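Local coordinates for spindle assembly abnormal protein 6 (Caenorhabditis elegans, PDB 4G79) that forms the central scaffold of centrioles that ensures their ninefold symmetry and is required for centrosome biogenesis and duplication, at residues Lys35-Ser41 against Leu53-Arg59; Leu66-Leu71 against Ile136-Val141; Leu79-Leu85 against Lys132-Ile136. One frame throughout, in Å; residues are numbered along the deposited sequence.

In the fold
This chain is the globular N-terminal head domain of SAS-6, the part that links coiled-coil dimers into the inner ring, and it illustrates how a sheet-based head is tied together by contacts of different range. From the N terminus, interaction 1 comes first and closes a short hairpin between strands 29-44 and 51-58. Interaction 2 then closes a loop of 64 residues by pairing strand 66-71 with strand 132-140 near the C terminus. Interaction 3 falls within that loop, docking the end of helix 73-83 on the start of the same late strand. The two share Ile136, while interactions 1 and 2 meet where strands 51-58 and 66-71 lie side by side.

Interaction 1 (Lys35-Ser41 against Leu53-Arg59); sequences KVKLKIS and LKFEISR. With PG4 (tetraethylene glycol), chain F.
Ile40 and Phe55 pack side by side on the buried face of an antiparallel beta hairpin, whose strands 29-44 and 51-58 belong to the sheet of the XRCC4-like head domain. Their backbones are joined by three hydrogen-bonded pairs, Lys37 with Ser58, Lys39 with Glu56 and Ser41 with Lys54, each using both N-H and C=O groups. Lys37 N to Ser58 O, at 2.7 Å, is among the shortest of the six bonds. The non-hydrogen-bonded pairs Leu38-Ile57 and Ile40-Phe55 alternate with them, and their CA atoms direct C-H groups at the opposing carbonyls.

Apolar contacts gather on this buried face. Ile40 CG1 lies 3.8 Å from Phe55 CD2. With CG1 beside the backbone N (chi1 -53°), Ile40 CG2 falls anti to that N and rides 4.1 Å above the plane of the Phe55 ring, near its rim. Leu38 CD1 touches Ile57 CG2 at 3.8 Å, and in one of its two conformers Val36 brings CG1 against Ile57 CB. Phe92 of helix 92-102 and Leu71 cover Phe55 further.

The other face, with Lys37, Lys39, Ser41, Lys54, Glu56 and Ser58, is polar. Two of its charged groups are salt-bridged beyond the hairpin: Lys37 to Asp11 and Glu56 to Lys6. One water donates to Lys37 O and is hydrogen-bonded to Ser58 OG, so it spans the hydrogen-bonded pair Lys37-Ser58. A second water joins Ser41 OG and probably Glu56 OE1, though its protons have competing acceptors. A tetraethylene glycol, probably from the crystallisation liquor, curls over the end of this face, its C5 near Lys37 CB and its C4 within 3.5 Å of Ser58 OG.

Interaction 2 (Leu66-Leu71 against Ile136-Val141); sequences LFSETL and IKLHAV
Ser68 and His139 form the hydrogen-bonded centre of this antiparallel pairing, each donating its N-H to the other's carbonyl; Ser68 N to His139 O spans 2.8 Å. Val141 N adds a third bond, to Leu66 O, and between them lies the non-hydrogen-bonded pair Phe67-Ala140. The match is brief because the strands cross at 124°, so that toward Leu71 and Ile136 the backbones diverge and side chains take over.

Glu69 is the chief of these. With CG anti to the backbone N (chi1 180°) and a bend at chi2, the carboxylate swings beside the imidazole of His139, pointing the same way, the two planes 75° apart. Glu69 OE1 reaches the ring edge in a weak hydrogen bond from His139 NE2, 3.3 Å long. What steadies the carboxylate is more local: OE2 accepts from Thr70 N at 2.8 Å through its anti lone pair, and a water donates both to Glu69 OE1 and to Lys137 O, bridging the strands where they no longer bond directly. Nearer the backbone, Glu69 CB lies 3.6 Å from Leu138 CD2, and Ile136 CD1 meets Leu71 CG tip to tip at 3.8 Å.

At the other end Phe67 CB presses on Leu138 CB at 3.6 Å, and the Phe67 ring turns its edge to Ala140 N. The side chains of Leu66 and Val141 cross obliquely, while Val141 CG2 lies near Ser68 OG, which is hydrogen-bonded to Lys54 NZ.

The joint thus sits in mid-sheet: strand 51-58 borders strand 66-71, strand 117-123 borders strand 132-140 and sends Cys118 and Phe120 onto Leu138, and helix 73-83 follows shortly after Leu71, its Leu79 packing against that residue.

Interaction 3 (Leu79-Leu85 against Lys132-Ile136); sequences LARDHDL and KIFSI
His83 lays one ring face on the backbone of Phe134 and Ser135, the tight part of a helix-on-strand contact in the SAS-6 head. Phe134 CA sits 3.8 Å from the His83 ring centroid, 23° off the normal, a CH-pi contact; the ring is delivered there with CG anti to its own carbonyl carbon (chi1 -65°), and CE1 comes 3.3 Å from Ser135 OG. Beside it, Leu79 CD2 lies 4.1 Å from Phe134 CD2, and Leu85 CD2 nears Ile133 O. Phe134 and Ile133 form a classic beta bulge opposite Leu122.

The outer side is looser. Lys132 CD only skirts His83 ND1 at 4.2 Å, and a water seems to bridge His83 O and Ile133 O, its protons contested by other acceptors. Beyond the helix end, a Schellman motif at Asp84, Ile128 of the second subunit packs on Leu85 and Ile133, and the Asp84 backbone bonds to that subunit. Replacing His83 by an alanine would probably uncover the Phe134 and Ser135 backbone and leave the helix end less firmly seated. With no clear direct hydrogen bond across it, the contact probably rests on van der Waals and CH-pi packing rather than on directed polar bonds.

Interaction 1 (Lys35-Ser41 against Leu53-Arg59)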
loop_
_atom_site.group_PDB
_atom_site.type_symbol
_atom_site.label_atom_id
_atom_site.label_comp_id
_atom_site.label_asym_id
_atom_site.label_seq_id
_atom_site.Cartn_x
_atom_site.Cartn_y
_atom_site.Cartn_z
ATOM N N LYS A 35 -21.564 -12.321 -3.843
ATOM C CA LYS A 35 -21.124 -13.261 -2.824
ATOM C C LYS A 35 -20.164 -14.220 -3.514
ATOM O O LYS A 35 -20.441 -14.694 -4.623
ATOM C CB LYS A 35 -22.295 -14.021 -2.181
ATOM C CG LYS A 35 -23.215 -13.158 -1.331
ATOM C CD LYS A 35 -24.377 -13.968 -0.755
ATOM C CE LYS A 35 -25.481 -13.094 -0.193
ATOM N NZ LYS A 35 -26.334 -12.501 -1.262
ATOM N N VAL A 36 -19.036 -14.489 -2.875
ATOM C CA VAL A 36 -18.003 -15.397 -3.403
ATOM C C VAL A 36 -17.584 -16.347 -2.287
ATOM O O VAL A 36 -17.508 -15.934 -1.132
ATOM C CB VAL A 36 -16.779 -14.610 -3.976
ATOM C CG1 VAL A 36 -15.597 -15.522 -4.300
ATOM C CG2 VAL A 36 -17.154 -13.803 -5.202
ATOM N N LYS A 37 -17.315 -17.616 -2.619
ATOM C CA LYS A 37 -16.830 -18.530 -1.585
ATOM C C LYS A 37 -15.316 -18.548 -1.689
ATOM O O LYS A 37 -14.769 -18.838 -2.753
ATOM C CB LYS A 37 -17.427 -19.945 -1.690
ATOM C CG LYS A 37 -16.878 -20.926 -0.629
ATOM C CD LYS A 37 -17.718 -22.206 -0.520
ATOM C CE LYS A 37 -18.965 -22.068 0.339
ATOM N NZ LYS A 37 -18.651 -21.776 1.770
ATOM N N LEU A 38 -14.649 -18.219 -0.584
ATOM C CA LEU A 38 -13.192 -18.230 -0.518
ATOM C C LEU A 38 -12.762 -19.349 0.392
ATOM O O LEU A 38 -13.237 -19.449 1.524
ATOM C CB LEU A 38 -12.640 -16.888 -0.002
ATOM C CG LEU A 38 -11.101 -16.866 0.335
ATOM C CD1 LEU A 38 -10.252 -17.136 -0.922
ATOM C CD2 LEU A 38 -10.699 -15.555 0.981
ATOM N N LYS A 39 -11.867 -20.183 -0.106
ATOM C CA LYS A 39 -11.270 -21.277 0.668
ATOM C C LYS A 39 -9.784 -21.092 0.705
ATOM O O LYS A 39 -9.165 -20.848 -0.340
ATOM C CB LYS A 39 -11.590 -22.657 0.070
ATOM C CG LYS A 39 -13.070 -22.967 -0.061
ATOM C CD LYS A 39 -13.249 -24.373 -0.690
ATOM C CE LYS A 39 -14.687 -24.793 -0.818
ATOM N NZ LYS A 39 -14.815 -26.094 -1.541
ATOM N N ILE A 40 -9.203 -21.262 1.897
ATOM C CA ILE A 40 -7.741 -21.221 2.092
ATOM C C ILE A 40 -7.387 -22.522 2.760
ATOM O O ILE A 40 -8.057 -22.929 3.716
ATOM C CB ILE A 40 -7.221 -19.994 2.884
ATOM C CG1 ILE A 40 -7.738 -18.656 2.270
ATOM C CG2 ILE A 40 -5.669 -20.004 2.964
ATOM C CD1 ILE A 40 -7.546 -17.350 3.308
ATOM N N SER A 41 -6.386 -23.206 2.214
ATOM C CA SER A 41 -5.923 -24.475 2.783
ATOM C C SER A 41 -4.426 -24.593 2.683
ATOM O O SER A 41 -3.794 -23.809 1.979
ATOM C CB SER A 41 -6.604 -25.627 2.036
ATOM O OG SER A 41 -6.294 -25.601 0.652
ATOM N N LEU A 53 0.313 -23.113 0.240
ATOM C CA LEU A 53 -0.994 -22.575 0.634
ATOM C C LEU A 53 -1.820 -22.607 -0.610
ATOM O O LEU A 53 -1.250 -22.374 -1.673
ATOM C CB LEU A 53 -0.926 -21.148 1.184
ATOM C CG LEU A 53 -0.224 -20.958 2.518
ATOM C CD1 LEU A 53 -0.241 -19.471 2.883
ATOM C CD2 LEU A 53 -0.918 -21.776 3.623
ATOM N N LYS A 54 -3.124 -22.913 -0.533
ATOM C CA LYS A 54 -3.957 -22.931 -1.736
ATOM C C LYS A 54 -5.104 -21.955 -1.545
ATOM O O LYS A 54 -5.739 -21.994 -0.509
ATOM C CB LYS A 54 -4.473 -24.355 -2.025
ATOM C CG LYS A 54 -5.307 -24.458 -3.298
ATOM C CD LYS A 54 -5.342 -25.874 -3.764
ATOM C CE LYS A 54 -6.259 -26.008 -4.967
ATOM N NZ LYS A 54 -5.532 -25.704 -6.227
ATOM N N PHE A 55 -5.340 -21.049 -2.522
ATOM C CA PHE A 55 -6.449 -20.080 -2.469
ATOM C C PHE A 55 -7.430 -20.466 -3.520
ATOM O O PHE A 55 -7.012 -20.747 -4.644
ATOM C CB PHE A 55 -5.958 -18.638 -2.691
ATOM C CG PHE A 55 -5.167 -18.094 -1.538
ATOM C CD1 PHE A 55 -3.818 -18.398 -1.394
ATOM C CD2 PHE A 55 -5.764 -17.254 -0.599
ATOM C CE1 PHE A 55 -3.086 -17.887 -0.317
ATOM C CE2 PHE A 55 -5.025 -16.745 0.471
ATOM C CZ PHE A 55 -3.700 -17.083 0.611
ATOM N N GLU A 56 -8.717 -20.557 -3.171
ATOM C CA GLU A 56 -9.730 -20.991 -4.144
ATOM C C GLU A 56 -10.937 -20.124 -4.050
ATOM O O GLU A 56 -11.430 -19.858 -2.945
ATOM C CB GLU A 56 -10.158 -22.455 -3.937
ATOM C CG GLU A 56 -9.082 -23.521 -4.146
ATOM C CD GLU A 56 -9.518 -24.904 -3.699
ATOM O OE1 GLU A 56 -9.323 -25.229 -2.504
ATOM O OE2 GLU A 56 -10.086 -25.651 -4.530
ATOM N N ILE A 57 -11.426 -19.664 -5.215
ATOM C CA ILE A 57 -12.646 -18.853 -5.228
ATOM C C ILE A 57 -13.676 -19.503 -6.167
ATOM O O ILE A 57 -13.323 -20.137 -7.167
ATOM C CB ILE A 57 -12.447 -17.358 -5.544
ATOM C CG1 ILE A 57 -11.923 -17.098 -6.961
ATOM C CG2 ILE A 57 -11.685 -16.566 -4.427
ATOM C CD1 ILE A 57 -12.093 -15.636 -7.369
ATOM N N SER A 58 -14.944 -19.383 -5.796
ATOM C CA SER A 58 -16.079 -19.875 -6.582
ATOM C C SER A 58 -17.287 -19.045 -6.266
ATOM O O SER A 58 -17.294 -18.310 -5.275
ATOM C CB SER A 58 -16.363 -21.351 -6.293
ATOM O OG SER A 58 -16.650 -21.562 -4.920
ATOM N N ARG A 59 -18.324 -19.135 -7.115
ATOM C CA ARG A 59 -19.600 -18.455 -6.868
ATOM C C ARG A 59 -20.683 -19.209 -7.630
ATOM O O ARG A 59 -20.427 -19.739 -8.729
ATOM C CB ARG A 59 -19.572 -16.953 -7.182
ATOM C CG ARG A 59 -19.619 -16.612 -8.655
ATOM C CD ARG A 59 -19.508 -15.117 -8.830
ATOM N NE ARG A 59 -19.665 -14.748 -10.230
ATOM C CZ ARG A 59 -20.416 -13.746 -10.650
ATOM N NH1 ARG A 59 -21.081 -12.992 -9.777
ATOM N NH2 ARG A 59 -20.498 -13.472 -11.945
HETATM O O1 PG4 F . -21.786 -22.712 -9.482
HETATM C C1 PG4 F . -21.921 -23.941 -8.783
HETATM C C2 PG4 F . -22.117 -23.731 -7.310
HETATM O O2 PG4 F . -21.004 -23.039 -6.753
HETATM C C3 PG4 F . -21.212 -22.671 -5.397
HETATM C C4 PG4 F . -20.186 -21.685 -4.935
HETATM O O3 PG4 F . -20.574 -21.167 -3.667
HETATM C C5 PG4 F . -20.498 -19.748 -3.592
HETATM C C6 PG4 F . -21.814 -19.136 -3.244
HETATM O O4 PG4 F . -21.770 -17.745 -3.532
HETATM C C7 PG4 F . -23.017 -17.208 -3.948
HETATM C C8 PG4 F . -22.911 -16.685 -5.351
HETATM O O5 PG4 F . -22.928 -15.253 -5.444
HETATM O O HOH W 1 -14.292 -21.677 -3.438
HETATM O O HOH W 2 -8.119 -24.013 -0.569
#

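Interaction 2 (Leu66-Leu71 against Ile136-Val141)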
loop_
_atom_site.group_PDB
_atom_site.type_symbol
_atom_site.label_atom_id
_atom_site.label_comp_id
_atom_site.label_asym_id
_atom_site.label_seq_id
_atom_site.Cartn_x
_atom_site.Cartn_y
_atom_site.Cartn_z
ATOM N N LEU A 66 -14.393 -20.439 -11.256
ATOM C CA LEU A 66 -13.682 -21.375 -10.397
ATOM C C LEU A 66 -12.198 -21.114 -10.601
ATOM O O LEU A 66 -11.677 -21.365 -11.692
ATOM C CB LEU A 66 -14.100 -22.831 -10.762
ATOM C CG LEU A 66 -13.683 -23.935 -9.801
ATOM C CD1 LEU A 66 -13.941 -23.564 -8.328
ATOM C CD2 LEU A 66 -14.335 -25.255 -10.181
ATOM N N PHE A 67 -11.548 -20.492 -9.605
ATOM C CA PHE A 67 -10.149 -20.098 -9.760
ATOM C C PHE A 67 -9.314 -20.481 -8.570
ATOM O O PHE A 67 -9.810 -20.450 -7.442
ATOM C CB PHE A 67 -10.038 -18.579 -9.981
ATOM C CG PHE A 67 -10.881 -18.059 -11.124
ATOM C CD1 PHE A 67 -10.382 -18.030 -12.415
ATOM C CD2 PHE A 67 -12.169 -17.582 -10.900
ATOM C CE1 PHE A 67 -11.176 -17.584 -13.476
ATOM C CE2 PHE A 67 -12.958 -17.127 -11.963
ATOM C CZ PHE A 67 -12.463 -17.148 -13.245
ATOM N N SER A 68 -8.030 -20.806 -8.810
ATOM C CA SER A 68 -7.156 -21.129 -7.690
ATOM C C SER A 68 -5.706 -20.804 -7.989
ATOM O O SER A 68 -5.305 -20.622 -9.139
ATOM C CB SER A 68 -7.280 -22.604 -7.303
ATOM O OG SER A 68 -6.689 -23.478 -8.249
ATOM N N GLU A 69 -4.921 -20.750 -6.931
ATOM C CA GLU A 69 -3.480 -20.595 -7.021
ATOM C C GLU A 69 -2.874 -21.177 -5.770
ATOM O O GLU A 69 -3.476 -21.142 -4.682
ATOM C CB GLU A 69 -3.033 -19.129 -7.232
ATOM C CG GLU A 69 -1.518 -18.905 -7.334
ATOM C CD GLU A 69 -0.805 -19.646 -8.454
ATOM O OE1 GLU A 69 -0.212 -18.969 -9.323
ATOM O OE2 GLU A 69 -0.835 -20.899 -8.466
ATOM N N THR A 70 -1.689 -21.732 -5.939
ATOM C CA THR A 70 -0.959 -22.324 -4.832
ATOM C C THR A 70 0.261 -21.419 -4.563
ATOM O O THR A 70 0.854 -20.889 -5.503
ATOM C CB THR A 70 -0.682 -23.819 -5.158
ATOM O OG1 THR A 70 -0.424 -24.574 -3.979
ATOM C CG2 THR A 70 0.386 -24.032 -6.218
ATOM N N LEU A 71 0.595 -21.222 -3.293
ATOM C CA LEU A 71 1.724 -20.395 -2.874
ATOM C C LEU A 71 2.678 -21.206 -2.059
ATOM O O LEU A 71 2.299 -21.623 -0.970
ATOM C CB LEU A 71 1.212 -19.257 -1.989
ATOM C CG LEU A 71 1.069 -17.843 -2.528
ATOM C CD1 LEU A 71 0.766 -16.893 -1.360
ATOM C CD2 LEU A 71 2.354 -17.336 -3.143
ATOM N N ILE A 136 -3.298 -11.442 -5.716
ATOM C CA ILE A 136 -2.758 -12.685 -6.247
ATOM C C ILE A 136 -3.550 -13.055 -7.481
ATOM O O ILE A 136 -4.761 -12.876 -7.502
ATOM C CB ILE A 136 -2.777 -13.797 -5.141
ATOM C CG1 ILE A 136 -2.019 -15.072 -5.587
ATOM C CG2 ILE A 136 -4.191 -14.090 -4.590
ATOM C CD1 ILE A 136 -1.662 -16.075 -4.472
ATOM N N LYS A 137 -2.863 -13.533 -8.517
ATOM C CA LYS A 137 -3.501 -13.999 -9.737
ATOM C C LYS A 137 -3.985 -15.443 -9.524
ATOM O O LYS A 137 -3.187 -16.325 -9.201
ATOM C CB LYS A 137 -2.511 -13.906 -10.910
ATOM C CG LYS A 137 -3.114 -14.225 -12.275
ATOM C CD LYS A 137 -2.108 -13.994 -13.380
ATOM C CE LYS A 137 -2.669 -14.307 -14.746
ATOM N NZ LYS A 137 -1.751 -13.868 -15.832
ATOM N N LEU A 138 -5.305 -15.669 -9.684
ATOM C CA LEU A 138 -5.892 -17.010 -9.542
ATOM C C LEU A 138 -6.208 -17.516 -10.924
ATOM O O LEU A 138 -6.764 -16.786 -11.733
ATOM C CB LEU A 138 -7.132 -17.014 -8.624
ATOM C CG LEU A 138 -6.960 -16.332 -7.241
ATOM C CD1 LEU A 138 -8.241 -16.459 -6.423
ATOM C CD2 LEU A 138 -5.837 -16.987 -6.420
ATOM N N HIS A 139 -5.840 -18.746 -11.206
ATOM C CA HIS A 139 -6.029 -19.332 -12.536
ATOM C C HIS A 139 -7.290 -20.185 -12.606
ATOM O O HIS A 139 -7.654 -20.822 -11.613
ATOM C CB HIS A 139 -4.795 -20.186 -12.893
ATOM C CG HIS A 139 -3.524 -19.403 -12.833
ATOM N ND1 HIS A 139 -3.113 -18.615 -13.894
ATOM C CD2 HIS A 139 -2.641 -19.258 -11.812
ATOM C CE1 HIS A 139 -1.983 -18.043 -13.500
ATOM N NE2 HIS A 139 -1.652 -18.411 -12.259
ATOM N N ALA A 140 -7.928 -20.232 -13.795
ATOM C CA ALA A 140 -9.138 -21.034 -14.008
ATOM C C ALA A 140 -8.843 -22.517 -13.767
ATOM O O ALA A 140 -7.795 -23.019 -14.185
ATOM C CB ALA A 140 -9.678 -20.817 -15.412
ATOM N N VAL A 141 -9.738 -23.184 -13.024
ATOM C CA VAL A 141 -9.614 -24.590 -12.625
ATOM C C VAL A 141 -10.134 -25.497 -13.744
ATOM O O VAL A 141 -11.034 -25.105 -14.476
ATOM C CB VAL A 141 -10.335 -24.846 -11.273
ATOM C CG1 VAL A 141 -10.409 -26.340 -10.931
ATOM C CG2 VAL A 141 -9.661 -24.067 -10.139
HETATM O O HOH W 3 -5.566 -23.436 -11.230
HETATM O O HOH W 4 -0.556 -16.429 -9.387
#

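Interaction 3 (Leu79-Leu85 against Lys132-Ile136)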
loop_
_atom_site.group_PDB
_atom_site.type_symbol
_atom_site.label_atom_id
_atom_site.label_comp_id
_atom_site.label_asym_id
_atom_site.label_seq_id
_atom_site.Cartn_x
_atom_site.Cartn_y
_atom_site.Cartn_z
ATOM N N LEU A 79 5.769 -12.317 -3.346
ATOM C CA LEU A 79 4.524 -11.663 -2.947
ATOM C C LEU A 79 4.755 -10.651 -1.823
ATOM O O LEU A 79 4.219 -9.541 -1.893
ATOM C CB LEU A 79 3.470 -12.701 -2.508
ATOM C CG LEU A 79 2.065 -12.123 -2.244
ATOM C CD1 LEU A 79 1.286 -11.996 -3.523
ATOM C CD2 LEU A 79 1.297 -12.947 -1.208
ATOM N N ALA A 80 5.527 -11.026 -0.793
ATOM C CA ALA A 80 5.804 -10.171 0.354
ATOM C C ALA A 80 6.598 -8.919 -0.073
ATOM O O ALA A 80 6.305 -7.808 0.383
ATOM C CB ALA A 80 6.557 -10.957 1.420
ATOM N N ARG A 81 7.574 -9.110 -0.987
ATOM C CA ARG A 81 8.401 -8.043 -1.543
ATOM C C ARG A 81 7.527 -7.085 -2.364
ATOM O O ARG A 81 7.582 -5.873 -2.145
ATOM C CB ARG A 81 9.531 -8.642 -2.404
ATOM C CG ARG A 81 10.598 -7.633 -2.842
ATOM C CD ARG A 81 10.802 -7.589 -4.355
ATOM N NE ARG A 81 11.352 -8.839 -4.889
ATOM C CZ ARG A 81 10.842 -9.507 -5.921
ATOM N NH1 ARG A 81 9.770 -9.048 -6.557
ATOM N NH2 ARG A 81 11.405 -10.637 -6.330
ATOM N N ASP A 82 6.688 -7.630 -3.260
ATOM C CA ASP A 82 5.804 -6.846 -4.129
ATOM C C ASP A 82 4.755 -6.046 -3.373
ATOM O O ASP A 82 4.408 -4.953 -3.816
ATOM C CB ASP A 82 5.075 -7.747 -5.145
ATOM C CG ASP A 82 5.935 -8.423 -6.202
ATOM O OD1 ASP A 82 7.155 -8.151 -6.246
ATOM O OD2 ASP A 82 5.386 -9.232 -6.981
ATOM N N HIS A 83 4.241 -6.583 -2.262
ATOM C CA HIS A 83 3.158 -5.977 -1.497
ATOM C C HIS A 83 3.548 -5.467 -0.114
ATOM O O HIS A 83 2.643 -5.129 0.647
ATOM C CB HIS A 83 1.992 -6.984 -1.369
ATOM C CG HIS A 83 1.397 -7.286 -2.688
ATOM N ND1 HIS A 83 0.567 -6.382 -3.309
ATOM C CD2 HIS A 83 1.654 -8.303 -3.538
ATOM C CE1 HIS A 83 0.292 -6.904 -4.492
ATOM N NE2 HIS A 83 0.920 -8.062 -4.673
ATOM N N ASP A 84 4.850 -5.357 0.211
ATOM C CA ASP A 84 5.348 -4.832 1.491
ATOM C C ASP A 84 4.816 -5.593 2.712
ATOM O O ASP A 84 4.628 -4.996 3.776
ATOM C CB ASP A 84 5.005 -3.327 1.635
ATOM C CG ASP A 84 5.970 -2.377 0.954
ATOM O OD1 ASP A 84 7.014 -2.853 0.439
ATOM O OD2 ASP A 84 5.677 -1.157 0.928
ATOM N N LEU A 85 4.633 -6.915 2.586
ATOM C CA LEU A 85 4.171 -7.729 3.704
ATOM C C LEU A 85 5.289 -7.878 4.707
ATOM O O LEU A 85 6.449 -8.066 4.319
ATOM C CB LEU A 85 3.662 -9.110 3.214
ATOM C CG LEU A 85 2.558 -9.093 2.149
ATOM C CD1 LEU A 85 2.141 -10.527 1.755
ATOM C CD2 LEU A 85 1.312 -8.293 2.629
ATOM N N LYS A 132 -4.439 -1.454 0.246
ATOM C CA LYS A 132 -4.262 -2.799 -0.340
ATOM C C LYS A 132 -3.325 -3.649 0.506
ATOM O O LYS A 132 -2.240 -3.189 0.875
ATOM C CB LYS A 132 -3.726 -2.741 -1.778
ATOM C CG LYS A 132 -3.845 -4.102 -2.506
ATOM C CD LYS A 132 -2.960 -4.191 -3.735
ATOM C CE LYS A 132 -3.677 -3.957 -5.035
ATOM N NZ LYS A 132 -2.776 -4.174 -6.203
ATOM N N ILE A 133 -3.746 -4.875 0.846
ATOM C CA ILE A 133 -2.897 -5.784 1.611
ATOM C C ILE A 133 -2.051 -6.570 0.609
ATOM O O ILE A 133 -0.809 -6.522 0.657
ATOM C CB ILE A 133 -3.747 -6.682 2.547
ATOM C CG1 ILE A 133 -4.598 -5.787 3.506
ATOM C CG2 ILE A 133 -2.820 -7.626 3.351
ATOM C CD1 ILE A 133 -5.572 -6.564 4.418
ATOM N N PHE A 134 -2.715 -7.258 -0.329
ATOM C CA PHE A 134 -1.998 -7.991 -1.371
ATOM C C PHE A 134 -2.965 -8.285 -2.481
ATOM O O PHE A 134 -4.159 -8.072 -2.334
ATOM C CB PHE A 134 -1.354 -9.308 -0.807
ATOM C CG PHE A 134 -2.309 -10.451 -0.513
ATOM C CD1 PHE A 134 -2.998 -10.510 0.692
ATOM C CD2 PHE A 134 -2.503 -11.476 -1.438
ATOM C CE1 PHE A 134 -3.903 -11.543 0.948
ATOM C CE2 PHE A 134 -3.397 -12.523 -1.178
ATOM C CZ PHE A 134 -4.093 -12.551 0.013
ATOM N N SER A 135 -2.442 -8.752 -3.592
ATOM C CA SER A 135 -3.223 -9.242 -4.709
ATOM C C SER A 135 -2.529 -10.502 -5.203
ATOM O O SER A 135 -1.309 -10.618 -5.097
ATOM C CB SER A 135 -3.387 -8.193 -5.811
ATOM O OG SER A 135 -2.174 -7.902 -6.478
ATOM N N ILE A 136 -3.298 -11.442 -5.716
ATOM C CA ILE A 136 -2.758 -12.685 -6.247
ATOM C C ILE A 136 -3.550 -13.055 -7.481
ATOM O O ILE A 136 -4.761 -12.876 -7.502
ATOM C CB ILE A 136 -2.777 -13.797 -5.141
ATOM C CG1 ILE A 136 -2.019 -15.072 -5.587
ATOM C CG2 ILE A 136 -4.191 -14.090 -4.590
ATOM C CD1 ILE A 136 -1.662 -16.075 -4.472
HETATM O O HOH W 5 0.467 -4.379 1.621
#